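Local coordinates for putative NADH-flavin reductase (Lactobacillus casei ATCC 334, PDB 3H2S), which binds NADPH in a Rossmann-type fold and probably acts as an NAD(P)H-dependent oxidoreductase, perhaps reducing flavins, at the interface of chains A and B. Coordinates in Å, arbitrary orientation; residue numbers count along the deposited sequence, not the author numbering. Chains: chain A/B, Putative NADH-flavin reductase.

The interface of chains A and B. Residues chain A 83-84, 87, 137, 140, 143-144, 147; chain B 94, 144, 147-149.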
# COMPACT_ATOMS: atom_id res chain seq x y z
N LEU A 83 6.44 3.59 3.31
CA LEU A 83 5.19 3.14 2.72
C LEU A 83 5.03 1.61 2.70
O LEU A 83 4.02 1.09 3.18
CB LEU A 83 5.04 3.72 1.31
CG LEU A 83 3.75 3.42 0.54
CD1 LEU A 83 2.49 3.86 1.33
CD2 LEU A 83 3.80 4.09 -0.82
N ASP A 84 6.03 0.91 2.18
CA ASP A 84 5.97 -0.55 2.04
C ASP A 84 5.78 -1.27 3.38
O ASP A 84 5.02 -2.24 3.46
CB ASP A 84 7.23 -1.08 1.33
CG ASP A 84 7.23 -0.77 -0.17
OD1 ASP A 84 6.18 -0.38 -0.73
OD2 ASP A 84 8.32 -0.88 -0.78
N THR A 87 2.00 -0.67 4.31
CA THR A 87 1.05 -1.41 3.47
C THR A 87 1.11 -2.89 3.82
O THR A 87 0.09 -3.57 3.81
CB THR A 87 1.32 -1.23 1.95
OG1 THR A 87 2.60 -1.79 1.62
CG2 THR A 87 1.29 0.28 1.54
N TYR A 137 7.37 9.94 1.38
CA TYR A 137 6.76 8.62 1.53
C TYR A 137 6.00 8.42 2.84
O TYR A 137 5.03 7.67 2.88
CB TYR A 137 7.78 7.51 1.29
CG TYR A 137 7.94 7.21 -0.17
CD1 TYR A 137 9.10 7.60 -0.86
CD2 TYR A 137 6.99 6.48 -0.85
CE1 TYR A 137 9.27 7.28 -2.21
CE2 TYR A 137 7.16 6.13 -2.18
CZ TYR A 137 8.30 6.53 -2.85
OH TYR A 137 8.45 6.14 -4.15
N TYR A 140 2.70 9.97 2.06
CA TYR A 140 1.95 8.90 1.38
C TYR A 140 1.48 7.81 2.35
O TYR A 140 0.36 7.29 2.21
CB TYR A 140 2.78 8.29 0.26
CG TYR A 140 3.06 9.23 -0.92
CD1 TYR A 140 2.16 10.23 -1.28
CD2 TYR A 140 4.17 9.03 -1.73
CE1 TYR A 140 2.39 11.04 -2.40
CE2 TYR A 140 4.42 9.83 -2.83
CZ TYR A 140 3.52 10.83 -3.17
OH TYR A 140 3.76 11.61 -4.28
N GLN A 143 -1.53 9.04 3.94
CA GLN A 143 -2.67 9.02 3.03
C GLN A 143 -3.15 7.59 2.80
O GLN A 143 -4.35 7.35 2.66
CB GLN A 143 -2.30 9.66 1.70
CG GLN A 143 -2.03 11.16 1.77
CD GLN A 143 -1.88 11.76 0.40
OE1 GLN A 143 -2.59 12.70 0.04
NE2 GLN A 143 -1.07 11.11 -0.44
N PHE A 144 -2.20 6.66 2.71
CA PHE A 144 -2.55 5.24 2.54
C PHE A 144 -3.39 4.73 3.71
O PHE A 144 -4.35 4.00 3.53
CB PHE A 144 -1.30 4.37 2.42
CG PHE A 144 -1.57 2.91 2.62
CD1 PHE A 144 -2.13 2.16 1.60
CD2 PHE A 144 -1.28 2.29 3.83
CE1 PHE A 144 -2.45 0.82 1.79
CE2 PHE A 144 -1.53 0.93 4.01
CZ PHE A 144 -2.15 0.21 3.01
N MSE A 147 -7.10 5.12 3.58
CA MSE A 147 -7.82 4.27 2.62
C MSE A 147 -8.43 3.04 3.30
O MSE A 147 -9.11 2.23 2.65
CB MSE A 147 -6.87 3.80 1.52
CG MSE A 147 -6.25 4.92 0.71
SE MSE A 147 -4.92 4.20 -0.52
CE MSE A 147 -4.65 5.78 -1.58
N ARG B 94 10.80 -2.65 -6.20
CA ARG B 94 11.63 -1.51 -5.87
C ARG B 94 13.04 -1.68 -6.43
O ARG B 94 13.59 -2.79 -6.42
CB ARG B 94 11.69 -1.31 -4.35
CG ARG B 94 10.32 -1.15 -3.69
CD ARG B 94 9.70 0.18 -4.06
NE ARG B 94 8.53 0.46 -3.24
CZ ARG B 94 7.63 1.40 -3.50
NH1 ARG B 94 7.79 2.20 -4.54
NH2 ARG B 94 6.56 1.52 -2.74
N PHE B 144 -2.97 4.75 -5.02
CA PHE B 144 -1.73 4.19 -4.49
C PHE B 144 -0.64 4.09 -5.54
O PHE B 144 0.52 4.34 -5.26
CB PHE B 144 -1.96 2.81 -3.89
CG PHE B 144 -0.70 2.03 -3.64
CD1 PHE B 144 0.14 2.36 -2.58
CD2 PHE B 144 -0.31 1.02 -4.52
CE1 PHE B 144 1.34 1.66 -2.38
CE2 PHE B 144 0.84 0.28 -4.28
CZ PHE B 144 1.69 0.62 -3.24
N MSE B 147 1.50 7.05 -6.09
CA MSE B 147 2.46 7.37 -5.04
C MSE B 147 3.86 6.86 -5.34
O MSE B 147 4.77 7.00 -4.52
CB MSE B 147 2.03 6.76 -3.72
CG MSE B 147 0.68 7.21 -3.27
SE MSE B 147 0.15 6.30 -1.64
CE MSE B 147 -1.46 7.36 -1.29
N ASN B 148 4.00 6.14 -6.46
CA ASN B 148 5.24 5.41 -6.73
C ASN B 148 5.94 5.83 -8.03
O ASN B 148 5.76 5.20 -9.07
CB ASN B 148 4.95 3.92 -6.72
CG ASN B 148 4.34 3.46 -5.41
OD1 ASN B 148 3.13 3.27 -5.31
ND2 ASN B 148 5.16 3.41 -4.37
N ALA B 149 6.74 6.89 -7.94
CA ALA B 149 7.28 7.55 -9.13
C ALA B 149 8.46 6.78 -9.72
O ALA B 149 8.96 7.15 -10.79
CB ALA B 149 7.69 8.98 -8.81
O HOH W 1 6.96 8.43 -5.46
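B:Met147, modelled as selenomethionine, hides more surface against the partner than any other residue in this part of the two-fold symmetric interface of the deposited dimer, which may or may not be the biological assembly: 130 Å². Its unbranched chain runs extended beyond CG and slides antiparallel along A:Tyr140, a fit that suits a long, flexible residue. CB of B:Met147 lies over one face of the A:Tyr140 ring, 3.9 Å from its centroid, a CH-pi contact displaced toward the rim. At the tip, CE of B:Met147 reaches CE of A:Met147 at 3.6 Å, the two methyls touching side by side. The backbone O of B:Met147 is held by a water, 2.8 Å away, that also joins the A:Tyr137 hydroxyl and the B:Ala149 amide.

A:Leu83, with CG anti to its backbone N (chi1 -177°), has a branched end that lets CD2 reach obliquely to CE1 of B:Phe144 at 3.8 Å.

Beside this apolar patch, B:Arg94, bent at chi2, meets A:Asp84 tip to tip. Its planar guanidinium presents two nitrogens side-on, one to each carboxylate oxygen. NE of B:Arg94 donates to the syn lone pair of A:Asp84 OD2 at 2.8 Å, while NH2 bonds nearly straight (173°) to OD1 from above the carboxylate plane. An alanine here would probably leave A:Asp84 without its charged partner and weaken this cross-chain anchor.

In the fold, chain A helices 80-91 and 132-145 receive the end of chain B helix 132-146 and the loop after it.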